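Local coordinates for putative peptidyl-arginine deiminase (PDB 1XKN), which probably acts as a deiminase that hydrolyses the guanidinium group of agmatine or of peptidyl arginine, at residues Pro4-Pro9 / Arg194-Ile199; His98-Val103 / Asn134-Arg139; Arg111-Met116 / His342-Met347; Ile115-Tyr120 / Leu146-Thr151. All blocks are in the same frame, centred on the assembly; numbering follows the deposited sequence.

Interaction 1: Pro4-Pro9 / Arg194-Ile199; sequences PTYFMP and RRYLGI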
# COMPACT_ATOMS: atom_id res chain seq x y z
N PRO A 4 -21.75 -5.43 -14.27
CA PRO A 4 -20.81 -4.31 -14.35
C PRO A 4 -19.35 -4.73 -14.46
O PRO A 4 -19.00 -5.87 -14.15
CB PRO A 4 -21.08 -3.55 -13.06
CG PRO A 4 -21.39 -4.66 -12.10
CD PRO A 4 -22.32 -5.55 -12.91
N THR A 5 -18.51 -3.82 -14.93
CA THR A 5 -17.09 -4.10 -15.00
C THR A 5 -16.42 -3.08 -14.10
O THR A 5 -16.99 -2.02 -13.82
CB THR A 5 -16.52 -4.00 -16.44
OG1 THR A 5 -16.78 -2.70 -16.98
CG2 THR A 5 -17.14 -5.06 -17.33
N TYR A 6 -15.23 -3.40 -13.61
CA TYR A 6 -14.52 -2.49 -12.73
C TYR A 6 -13.12 -2.21 -13.25
O TYR A 6 -12.58 -2.95 -14.08
CB TYR A 6 -14.44 -3.07 -11.31
CG TYR A 6 -15.79 -3.34 -10.67
CD1 TYR A 6 -16.37 -4.61 -10.71
CD2 TYR A 6 -16.49 -2.31 -10.04
CE1 TYR A 6 -17.62 -4.85 -10.13
CE2 TYR A 6 -17.75 -2.54 -9.46
CZ TYR A 6 -18.30 -3.81 -9.52
OH TYR A 6 -19.54 -4.05 -8.95
N PHE A 7 -12.55 -1.11 -12.78
CA PHE A 7 -11.20 -0.71 -13.16
C PHE A 7 -10.53 -0.17 -11.91
O PHE A 7 -11.09 0.66 -11.20
CB PHE A 7 -11.25 0.39 -14.23
CG PHE A 7 -9.92 1.05 -14.48
CD1 PHE A 7 -8.88 0.36 -15.08
CD2 PHE A 7 -9.71 2.37 -14.09
CE1 PHE A 7 -7.64 0.97 -15.30
CE2 PHE A 7 -8.48 2.99 -14.30
CZ PHE A 7 -7.44 2.29 -14.91
N MSE A 8 -9.33 -0.68 -11.62
CA MSE A 8 -8.57 -0.21 -10.48
C MSE A 8 -7.42 0.64 -11.00
O MSE A 8 -6.50 0.12 -11.64
CB MSE A 8 -8.01 -1.37 -9.66
CG MSE A 8 -7.38 -0.89 -8.35
SE MSE A 8 -6.53 -2.30 -7.34
CE MSE A 8 -5.16 -1.29 -6.44
N PRO A 9 -7.47 1.95 -10.77
CA PRO A 9 -6.40 2.83 -11.24
C PRO A 9 -5.07 2.46 -10.61
O PRO A 9 -5.02 1.96 -9.48
CB PRO A 9 -6.86 4.22 -10.79
CG PRO A 9 -8.36 4.10 -10.81
CD PRO A 9 -8.58 2.74 -10.19
N ARG A 194 -10.42 -10.90 -11.31
CA ARG A 194 -10.86 -10.46 -12.63
C ARG A 194 -12.22 -9.78 -12.51
O ARG A 194 -12.44 -8.70 -13.06
CB ARG A 194 -10.98 -11.65 -13.59
CG ARG A 194 -9.65 -12.11 -14.14
CD ARG A 194 -9.85 -13.04 -15.33
NE ARG A 194 -8.58 -13.31 -15.99
CZ ARG A 194 -7.66 -14.16 -15.54
NH1 ARG A 194 -7.86 -14.84 -14.42
NH2 ARG A 194 -6.52 -14.31 -16.21
N ARG A 195 -13.12 -10.41 -11.76
CA ARG A 195 -14.47 -9.90 -11.57
C ARG A 195 -14.56 -8.53 -10.89
O ARG A 195 -15.21 -7.62 -11.40
CB ARG A 195 -15.29 -10.90 -10.76
CG ARG A 195 -16.69 -10.43 -10.42
CD ARG A 195 -17.38 -11.45 -9.53
NE ARG A 195 -18.74 -11.05 -9.19
CZ ARG A 195 -19.51 -11.71 -8.33
NH1 ARG A 195 -19.06 -12.80 -7.72
NH2 ARG A 195 -20.74 -11.28 -8.08
N TYR A 196 -13.91 -8.40 -9.74
CA TYR A 196 -13.99 -7.17 -8.96
C TYR A 196 -12.94 -6.09 -9.22
O TYR A 196 -13.15 -4.93 -8.84
CB TYR A 196 -14.03 -7.53 -7.48
CG TYR A 196 -15.28 -8.30 -7.08
CD1 TYR A 196 -16.54 -7.71 -7.19
CD2 TYR A 196 -15.20 -9.58 -6.54
CE1 TYR A 196 -17.69 -8.37 -6.76
CE2 TYR A 196 -16.35 -10.26 -6.11
CZ TYR A 196 -17.59 -9.65 -6.22
OH TYR A 196 -18.71 -10.29 -5.75
N LEU A 197 -11.83 -6.44 -9.85
CA LEU A 197 -10.80 -5.45 -10.15
C LEU A 197 -10.69 -5.21 -11.65
O LEU A 197 -10.04 -4.27 -12.10
CB LEU A 197 -9.45 -5.88 -9.57
CG LEU A 197 -9.41 -5.99 -8.04
CD1 LEU A 197 -8.00 -6.36 -7.58
CD2 LEU A 197 -9.83 -4.66 -7.42
N GLY A 198 -11.32 -6.08 -12.43
CA GLY A 198 -11.30 -5.94 -13.87
C GLY A 198 -9.96 -6.20 -14.53
O GLY A 198 -9.72 -5.74 -15.65
N ILE A 199 -9.08 -6.93 -13.86
CA ILE A 199 -7.78 -7.22 -14.45
C ILE A 199 -7.88 -8.40 -15.42
O ILE A 199 -8.86 -9.15 -15.41
CB ILE A 199 -6.71 -7.46 -13.36
CG1 ILE A 199 -7.19 -8.49 -12.33
CG2 ILE A 199 -6.39 -6.14 -12.67
CD1 ILE A 199 -7.02 -9.93 -12.78
O HOH W 1 -17.80 -7.68 -12.47
O HOH W 2 -14.74 -6.32 -14.00
O HOH W 3 -10.90 -2.71 -16.30
O HOH W 4 -8.48 -2.84 -13.63

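Interaction 2: His98-Val103 / Asn134-Arg139; sequences HGPNYV and NAVPER. With NA (sodium ion), chain B.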
# COMPACT_ATOMS: atom_id res chain seq x y z
N HIS A 98 -6.48 -2.70 5.14
CA HIS A 98 -7.89 -2.69 5.54
C HIS A 98 -8.64 -1.51 4.91
O HIS A 98 -9.87 -1.46 4.94
CB HIS A 98 -8.01 -2.64 7.08
CG HIS A 98 -7.58 -1.34 7.70
ND1 HIS A 98 -6.63 -1.26 8.69
CD2 HIS A 98 -8.01 -0.07 7.49
CE1 HIS A 98 -6.49 -0.00 9.07
NE2 HIS A 98 -7.31 0.74 8.36
N GLY A 99 -7.88 -0.58 4.34
CA GLY A 99 -8.43 0.63 3.74
C GLY A 99 -9.28 0.53 2.49
O GLY A 99 -9.40 -0.53 1.88
N PRO A 100 -9.86 1.67 2.06
CA PRO A 100 -10.72 1.74 0.87
C PRO A 100 -10.06 1.47 -0.48
O PRO A 100 -9.25 2.26 -0.96
CB PRO A 100 -11.31 3.14 0.96
CG PRO A 100 -10.17 3.93 1.52
CD PRO A 100 -9.63 3.02 2.61
N ASN A 101 -10.44 0.35 -1.08
CA ASN A 101 -9.94 -0.06 -2.38
C ASN A 101 -10.87 0.53 -3.43
O ASN A 101 -11.82 -0.11 -3.88
CB ASN A 101 -9.94 -1.60 -2.47
CG ASN A 101 -9.34 -2.13 -3.76
OD1 ASN A 101 -9.40 -3.33 -4.03
ND2 ASN A 101 -8.75 -1.25 -4.57
N TYR A 102 -10.61 1.78 -3.80
CA TYR A 102 -11.40 2.49 -4.79
C TYR A 102 -11.23 1.89 -6.17
O TYR A 102 -10.13 1.55 -6.58
CB TYR A 102 -10.95 3.95 -4.87
CG TYR A 102 -11.22 4.76 -3.63
CD1 TYR A 102 -12.47 5.35 -3.42
CD2 TYR A 102 -10.21 4.97 -2.69
CE1 TYR A 102 -12.70 6.14 -2.30
CE2 TYR A 102 -10.44 5.76 -1.57
CZ TYR A 102 -11.68 6.34 -1.38
OH TYR A 102 -11.90 7.14 -0.30
N VAL A 103 -12.34 1.77 -6.90
CA VAL A 103 -12.34 1.26 -8.26
C VAL A 103 -13.39 2.05 -9.02
O VAL A 103 -14.30 2.63 -8.42
CB VAL A 103 -12.70 -0.24 -8.35
CG1 VAL A 103 -11.61 -1.09 -7.73
CG2 VAL A 103 -14.04 -0.50 -7.68
N ASN A 134 -11.91 -3.95 9.47
CA ASN A 134 -12.70 -4.57 8.41
C ASN A 134 -13.85 -3.65 7.98
O ASN A 134 -14.30 -3.70 6.84
CB ASN A 134 -13.23 -5.92 8.90
CG ASN A 134 -13.61 -6.86 7.76
OD1 ASN A 134 -13.04 -6.81 6.68
ND2 ASN A 134 -14.57 -7.74 8.02
N ALA A 135 -14.30 -2.79 8.89
CA ALA A 135 -15.40 -1.87 8.59
C ALA A 135 -14.97 -0.53 8.00
O ALA A 135 -15.81 0.25 7.55
CB ALA A 135 -16.22 -1.63 9.86
N VAL A 136 -13.67 -0.26 7.99
CA VAL A 136 -13.18 1.02 7.47
C VAL A 136 -13.71 1.37 6.07
O VAL A 136 -14.18 2.49 5.86
CB VAL A 136 -11.63 1.05 7.46
CG1 VAL A 136 -11.13 2.31 6.75
CG2 VAL A 136 -11.12 1.05 8.90
N PRO A 137 -13.65 0.44 5.11
CA PRO A 137 -14.16 0.77 3.77
C PRO A 137 -15.61 1.25 3.77
O PRO A 137 -15.97 2.17 3.04
CB PRO A 137 -13.98 -0.54 3.00
CG PRO A 137 -12.75 -1.13 3.65
CD PRO A 137 -13.04 -0.90 5.12
N GLU A 138 -16.44 0.62 4.60
CA GLU A 138 -17.85 1.00 4.68
C GLU A 138 -18.05 2.38 5.30
O GLU A 138 -18.90 3.15 4.85
CB GLU A 138 -18.65 -0.04 5.47
CG GLU A 138 -20.15 0.15 5.32
CD GLU A 138 -20.96 -0.99 5.90
OE1 GLU A 138 -22.16 -1.09 5.55
OE2 GLU A 138 -20.43 -1.77 6.72
N ARG A 139 -17.28 2.69 6.33
CA ARG A 139 -17.41 3.99 6.98
C ARG A 139 -16.86 5.08 6.06
O ARG A 139 -17.35 6.21 6.06
CB ARG A 139 -16.68 3.99 8.33
CG ARG A 139 -17.21 2.95 9.33
CD ARG A 139 -16.67 3.26 10.73
NE ARG A 139 -16.67 2.12 11.65
CZ ARG A 139 -17.75 1.61 12.24
NH1 ARG A 139 -18.95 2.13 12.00
NH2 ARG A 139 -17.62 0.60 13.09
NA NA B . -13.59 -5.07 4.81
O HOH W 5 -11.18 -4.08 4.55
O HOH W 6 -16.06 -6.09 5.29

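Interaction 3: Arg111-Met116 / His342-Met347; sequences RDKVIM and HEEPAM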
# COMPACT_ATOMS: atom_id res chain seq x y z
N ARG A 111 -20.34 5.68 -15.59
CA ARG A 111 -19.17 5.44 -14.77
C ARG A 111 -19.25 6.16 -13.43
O ARG A 111 -19.66 7.32 -13.37
CB ARG A 111 -17.92 5.91 -15.52
CG ARG A 111 -17.72 5.22 -16.86
CD ARG A 111 -16.66 5.89 -17.73
NE ARG A 111 -15.36 5.97 -17.07
CZ ARG A 111 -14.96 7.00 -16.34
NH1 ARG A 111 -15.75 8.05 -16.17
NH2 ARG A 111 -13.76 6.98 -15.76
N ASP A 112 -18.90 5.46 -12.36
CA ASP A 112 -18.90 6.08 -11.04
C ASP A 112 -17.84 5.46 -10.15
O ASP A 112 -17.40 4.33 -10.37
CB ASP A 112 -20.29 6.03 -10.37
CG ASP A 112 -20.80 4.62 -10.13
OD1 ASP A 112 -21.75 4.48 -9.32
OD2 ASP A 112 -20.28 3.66 -10.73
N LYS A 113 -17.41 6.22 -9.15
CA LYS A 113 -16.39 5.72 -8.24
C LYS A 113 -17.08 4.99 -7.09
O LYS A 113 -18.04 5.49 -6.51
CB LYS A 113 -15.54 6.88 -7.70
CG LYS A 113 -14.36 6.42 -6.84
CD LYS A 113 -13.29 7.49 -6.69
CE LYS A 113 -13.80 8.71 -5.93
NZ LYS A 113 -12.74 9.75 -5.80
N VAL A 114 -16.60 3.79 -6.80
CA VAL A 114 -17.16 3.00 -5.72
C VAL A 114 -16.02 2.41 -4.91
O VAL A 114 -14.86 2.46 -5.33
CB VAL A 114 -18.04 1.84 -6.25
CG1 VAL A 114 -19.13 2.39 -7.16
CG2 VAL A 114 -17.19 0.82 -7.00
N ILE A 115 -16.33 1.87 -3.74
CA ILE A 115 -15.32 1.26 -2.91
C ILE A 115 -15.53 -0.25 -2.95
O ILE A 115 -16.63 -0.73 -2.67
CB ILE A 115 -15.39 1.77 -1.46
CG1 ILE A 115 -14.90 3.23 -1.42
CG2 ILE A 115 -14.56 0.88 -0.53
CD1 ILE A 115 -14.98 3.89 -0.07
N MSE A 116 -14.49 -0.97 -3.33
CA MSE A 116 -14.54 -2.42 -3.43
C MSE A 116 -14.07 -2.96 -2.09
O MSE A 116 -12.87 -2.96 -1.77
CB MSE A 116 -13.63 -2.90 -4.57
CG MSE A 116 -13.71 -4.40 -4.87
SE MSE A 116 -15.52 -4.99 -5.23
CE MSE A 116 -15.81 -3.95 -6.84
N HIS A 342 -3.25 4.63 1.64
CA HIS A 342 -4.11 4.11 0.59
C HIS A 342 -4.61 5.30 -0.19
O HIS A 342 -5.26 6.20 0.34
CB HIS A 342 -5.30 3.29 1.09
CG HIS A 342 -5.80 2.32 0.07
ND1 HIS A 342 -6.23 2.71 -1.18
CD2 HIS A 342 -5.82 0.97 0.07
CE1 HIS A 342 -6.49 1.64 -1.91
NE2 HIS A 342 -6.25 0.57 -1.17
N GLU A 343 -4.28 5.30 -1.47
CA GLU A 343 -4.69 6.38 -2.32
C GLU A 343 -6.18 6.35 -2.62
O GLU A 343 -6.84 5.32 -2.47
CB GLU A 343 -3.91 6.33 -3.65
CG GLU A 343 -4.29 5.16 -4.57
CD GLU A 343 -3.62 3.84 -4.20
OE1 GLU A 343 -2.95 3.76 -3.15
OE2 GLU A 343 -3.76 2.87 -4.98
N GLU A 344 -6.69 7.51 -3.00
CA GLU A 344 -8.07 7.64 -3.42
C GLU A 344 -7.91 8.22 -4.82
O GLU A 344 -7.57 9.39 -4.97
CB GLU A 344 -8.87 8.62 -2.57
CG GLU A 344 -10.24 8.89 -3.22
CD GLU A 344 -11.10 9.91 -2.49
OE1 GLU A 344 -12.16 10.27 -3.04
OE2 GLU A 344 -10.72 10.35 -1.39
N PRO A 345 -8.11 7.41 -5.86
CA PRO A 345 -7.97 7.95 -7.21
C PRO A 345 -9.04 8.99 -7.53
O PRO A 345 -10.15 8.92 -7.01
CB PRO A 345 -8.08 6.70 -8.09
CG PRO A 345 -8.94 5.77 -7.27
CD PRO A 345 -8.36 5.96 -5.89
N ALA A 346 -8.69 9.96 -8.37
CA ALA A 346 -9.63 11.01 -8.77
C ALA A 346 -10.28 10.64 -10.09
O ALA A 346 -9.61 10.57 -11.12
CB ALA A 346 -8.88 12.34 -8.93
N MSE A 347 -11.59 10.40 -10.08
CA MSE A 347 -12.28 10.04 -11.32
C MSE A 347 -12.87 11.26 -12.00
O MSE A 347 -13.70 11.97 -11.43
CB MSE A 347 -13.41 9.04 -11.06
CG MSE A 347 -14.09 8.57 -12.34
SE MSE A 347 -15.85 7.81 -12.03
CE MSE A 347 -16.82 9.48 -11.82
O HOH W 7 -12.91 11.88 -7.76

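Interaction 4: Ile115-Tyr120 / Leu146-Thr151; sequences IMNWEY and LPMVST. With NA (sodium ion), chain B.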
# COMPACT_ATOMS: atom_id res chain seq x y z
N ILE A 115 -16.33 1.87 -3.74
CA ILE A 115 -15.32 1.26 -2.91
C ILE A 115 -15.53 -0.25 -2.95
O ILE A 115 -16.63 -0.73 -2.67
CB ILE A 115 -15.39 1.77 -1.46
CG1 ILE A 115 -14.90 3.23 -1.42
CG2 ILE A 115 -14.56 0.88 -0.53
CD1 ILE A 115 -14.98 3.89 -0.07
N MSE A 116 -14.49 -0.97 -3.33
CA MSE A 116 -14.54 -2.42 -3.43
C MSE A 116 -14.07 -2.96 -2.09
O MSE A 116 -12.87 -2.96 -1.77
CB MSE A 116 -13.63 -2.90 -4.57
CG MSE A 116 -13.71 -4.40 -4.87
SE MSE A 116 -15.52 -4.99 -5.23
CE MSE A 116 -15.81 -3.95 -6.84
N ASN A 117 -15.03 -3.40 -1.29
CA ASN A 117 -14.79 -3.90 0.05
C ASN A 117 -14.42 -5.38 0.12
O ASN A 117 -15.26 -6.26 -0.09
CB ASN A 117 -16.05 -3.64 0.88
CG ASN A 117 -15.90 -4.11 2.30
OD1 ASN A 117 -14.95 -3.75 2.98
ND2 ASN A 117 -16.86 -4.91 2.76
N TRP A 118 -13.15 -5.66 0.41
CA TRP A 118 -12.68 -7.04 0.55
C TRP A 118 -12.69 -7.32 2.04
O TRP A 118 -12.84 -6.40 2.83
CB TRP A 118 -11.24 -7.20 0.04
CG TRP A 118 -11.07 -6.87 -1.40
CD1 TRP A 118 -10.85 -5.64 -1.94
CD2 TRP A 118 -11.19 -7.78 -2.51
NE1 TRP A 118 -10.82 -5.72 -3.31
CE2 TRP A 118 -11.03 -7.02 -3.69
CE3 TRP A 118 -11.42 -9.16 -2.62
CZ2 TRP A 118 -11.09 -7.59 -4.96
CZ3 TRP A 118 -11.48 -9.73 -3.89
CH2 TRP A 118 -11.32 -8.94 -5.04
N GLU A 119 -12.54 -8.58 2.43
CA GLU A 119 -12.51 -8.90 3.85
C GLU A 119 -11.10 -8.74 4.39
O GLU A 119 -10.13 -8.86 3.65
CB GLU A 119 -13.01 -10.32 4.09
CG GLU A 119 -14.49 -10.49 3.84
CD GLU A 119 -15.32 -9.60 4.74
OE1 GLU A 119 -15.32 -9.82 5.97
OE2 GLU A 119 -15.97 -8.66 4.22
N TYR A 120 -11.00 -8.47 5.68
CA TYR A 120 -9.72 -8.31 6.35
C TYR A 120 -9.72 -9.22 7.56
O TYR A 120 -10.73 -9.31 8.27
CB TYR A 120 -9.53 -6.86 6.80
CG TYR A 120 -8.22 -6.57 7.50
CD1 TYR A 120 -7.01 -6.61 6.80
CD2 TYR A 120 -8.19 -6.24 8.86
CE1 TYR A 120 -5.80 -6.32 7.44
CE2 TYR A 120 -6.98 -5.95 9.50
CZ TYR A 120 -5.79 -5.99 8.78
OH TYR A 120 -4.59 -5.70 9.40
N LEU A 146 -20.26 7.30 -1.21
CA LEU A 146 -19.96 6.44 -2.36
C LEU A 146 -20.56 5.05 -2.19
O LEU A 146 -20.70 4.55 -1.08
CB LEU A 146 -18.45 6.30 -2.54
CG LEU A 146 -17.64 7.57 -2.83
CD1 LEU A 146 -16.15 7.24 -2.80
CD2 LEU A 146 -18.03 8.13 -4.19
N PRO A 147 -20.95 4.42 -3.31
CA PRO A 147 -21.51 3.08 -3.23
C PRO A 147 -20.40 2.10 -2.85
O PRO A 147 -19.23 2.35 -3.15
CB PRO A 147 -22.01 2.83 -4.65
CG PRO A 147 -22.36 4.19 -5.13
CD PRO A 147 -21.20 5.02 -4.64
N MSE A 148 -20.77 1.02 -2.18
CA MSE A 148 -19.79 0.01 -1.79
C MSE A 148 -20.24 -1.36 -2.28
O MSE A 148 -21.42 -1.70 -2.19
CB MSE A 148 -19.62 -0.03 -0.27
CG MSE A 148 -18.65 -1.12 0.20
SE MSE A 148 -18.47 -1.25 2.13
CE MSE A 148 -20.07 -2.25 2.50
N VAL A 149 -19.29 -2.13 -2.80
CA VAL A 149 -19.55 -3.47 -3.27
C VAL A 149 -18.68 -4.38 -2.41
O VAL A 149 -17.51 -4.08 -2.18
CB VAL A 149 -19.14 -3.63 -4.76
CG1 VAL A 149 -19.45 -5.05 -5.24
CG2 VAL A 149 -19.87 -2.61 -5.62
N SER A 150 -19.26 -5.47 -1.90
CA SER A 150 -18.50 -6.40 -1.05
C SER A 150 -18.23 -7.71 -1.78
O SER A 150 -19.11 -8.27 -2.42
CB SER A 150 -19.26 -6.68 0.25
OG SER A 150 -19.33 -5.53 1.07
N THR A 151 -17.00 -8.21 -1.66
CA THR A 151 -16.60 -9.45 -2.33
C THR A 151 -16.72 -10.70 -1.47
O THR A 151 -16.90 -11.80 -1.99
CB THR A 151 -15.13 -9.38 -2.77
OG1 THR A 151 -14.29 -9.43 -1.61
CG2 THR A 151 -14.86 -8.10 -3.54
NA NA B . -13.59 -5.07 4.81
O HOH W 6 -16.06 -6.09 5.29
O HOH W 5 -11.18 -4.08 4.55

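Interaction 1: Pro4-Pro9 / Arg194-Ile199
Tyr6 lies against the last turn of helix 186-197 and meets mostly its carbonyl groups. Tyr6 CD1 points its ring edge at Arg195 O, near the ring plane, at 3.3 Å. Closer to the backbone, Tyr6 CB rests on Tyr196 O at 3.4 Å. The two tyrosine rings touch lightly, Tyr6 CE1 to Tyr196 CD1 at 4.2 Å. Met8, a selenomethionine, and Leu197 lie side by side and point the same way, with Met8 SE 4.1 Å from Leu197 CD2.

No direct hydrogen bond joins the segments. Water takes that role. One water links Pro4 O to Arg195 O, and a second links Tyr6 N to the same Arg195 O. Another accepts from Met8 N and donates to Leu197 O, 2.6 Å away. Gly198 leaves the helix with positive phi, and its CA makes a C-H...O contact of 3.3 Å with Tyr6 O. Tyr196 O is buried here without a polar partner.

The contact sets a helix C-terminus against strand 5-7, an outermost strand of a four-stranded mixed sheet. This is helix-on-sheet packing of an alpha/beta fold.

Interaction 2: His98-Val103 / Asn134-Arg139
His98 O is approached by a sodium-bound water and by the ring of Pro137. The water donates to it over 3.0 Å. Pro137 CG and Pro137 CD each come within 3.2 Å of the same His98 O. The water binds the ion at 2.6 Å, so His98 is a second-shell partner of the metal.

Asn134 binds that sodium twice, through its backbone O at 2.5 Å and through OD1 at 2.6 Å. Its CG is anti to the backbone N (chi1 -159°) and so lies beside the carbonyl carbon, where side chain and backbone can chelate one ion. A second water, Asn117 and Trp118 complete six ligands. Asn134 OD1 also accepts from Tyr120 N, and Asn134 ND2 donates to Glu119.

The contact joins the turn between helix 95-98 and strand 101-107 to helix 131-144. That helix is the crossover of a beta-alpha-beta unit, between parallel strands 110-119 and 148-152, and packs on the sheet that also holds strand 101-107. It is kinked at Pro137, where the N atoms of residues 137 and 138 lack a bond to the turn before. The regular pattern resumes at Arg139 N, which bonds Ala135 O.

The rest is apolar. The His98 and Val136 side chains cross obliquely, with His98 CD2 3.6 Å from Val136 CG2. The ring gets there from chi1 70°, which sets CG between the backbone N and the carbonyl carbon. His98 NE2 is hydrogen-bonded to Ser21 OG, and ND1 makes a weak bond to Asp92. Pro100 CD reaches Val136 CG1 more loosely, at 4.5 Å.

Interaction 3: Arg111-Met116 / His342-Met347
Lys113 NZ is held by three oxygens around the Glu344-Met347 backbone. Lys113 NZ forms a salt bridge with Glu344 OE1 at 2.9 Å, using the anti lone pair of that oxygen. Lys113 NZ also donates to Pro345 O at 3.0 Å, nearly along the C=O axis (161°). A water is the third acceptor. It lies 2.9 Å from Lys113 NZ and also accepts from Met347 N.

The lysine chain bends at chi3 (65°), which turns CE aside. The Lys113 and Glu344 side chains cross at about a right angle. Glu344 is itself anchored on its other oxygen, OE2, by Ser17 and Gln144, with a weak bond from Trp19. These bonds probably help to hold OE1 toward the lysine.

Away from the lysine amine, Met347, a selenomethionine, lies over the strand backbone. Met347 SE is 3.6 Å from both Asp112 C and Lys113 N. Arg111 NH2 comes 3.8 Å from Met347 CG. Its guanidinium thus lies beside the start of the selenomethionine chain.

The touching parts run nearly antiparallel, 162° apart, but share no backbone hydrogen bond. Side chains bridge the two strands, meeting each other and the backbone. Strand 110-119 belongs to one sheet, and strand 342-345 is an outermost strand of another, beside 15-21. Such neighbouring sheets are consistent with the alpha/beta propeller of guanidine-modifying enzymes.

Interaction 4: Ile115-Tyr120 / Leu146-Thr151
Strands 110-119 and 148-152 are the parallel pair of a beta-alpha-beta crossover through helix 131-144, and Asn117 and Ser150 face each other across it beside a sodium site. Four backbone bonds hold the pair. Ile115 N donates to Pro147 O, and Ile115 O accepts from Val149 N. Asn117 N donates to Val149 O at 2.7 Å, and Asn117 O accepts from Thr151 N.

The Asn117 amide works at both ends. Asn117 OD1 binds sodium at 2.6 Å. Asn117 ND2 donates to Ser150 OG at 3.1 Å, almost straight (173°) and in the amide plane. ND2 also donates to a sodium-bound water, which in turn donates to Glu119 OE2. Glu119 OE1 is bonded to Asn134 ND2. Met148 SE packs on Asn117 CB at 3.6 Å; Met148 and Met116 are selenomethionines.

Trp118 gives its backbone O to the metal at 2.5 Å, while its ring turns to the other side of the sheet. There Thr151 CG2 stands over the six-membered ring, 3.6 Å from its centroid and 8° off the normal, a CH-pi contact. The indole NE1 is bonded to Asn101, and Thr151 OG1 to Met153 N. Met116 SE touches the same Thr151 CG2 at 3.6 Å. Tyr196 of helix 186-197 packs on this face.

The ion is bound by neutral oxygens, two of them from water and the others from Asn117, Trp118 and Asn134. Its charge would polarise the Asn117 amide and probably strengthen ND2 as a donor; Glu119 may partly counter it through water.

From the N terminus, interaction 1 closes the loop from strand 5-7 to the end of helix 186-197. Interactions 2 and 4 are nested inside it. They cross each other, because strand 110-119 leaves between the two segments of interaction 2 and strand 148-152 follows its helix. Both meet the same sodium ion and share two waters. Interaction 3 starts from the same strand as interaction 4, sharing Ile115 and Met116, but runs on to strand 342-345 near the C terminus. It therefore crosses interactions 1 and 2. Together the contacts tie one mixed sheet to two helices and to the sheet holding the last strand.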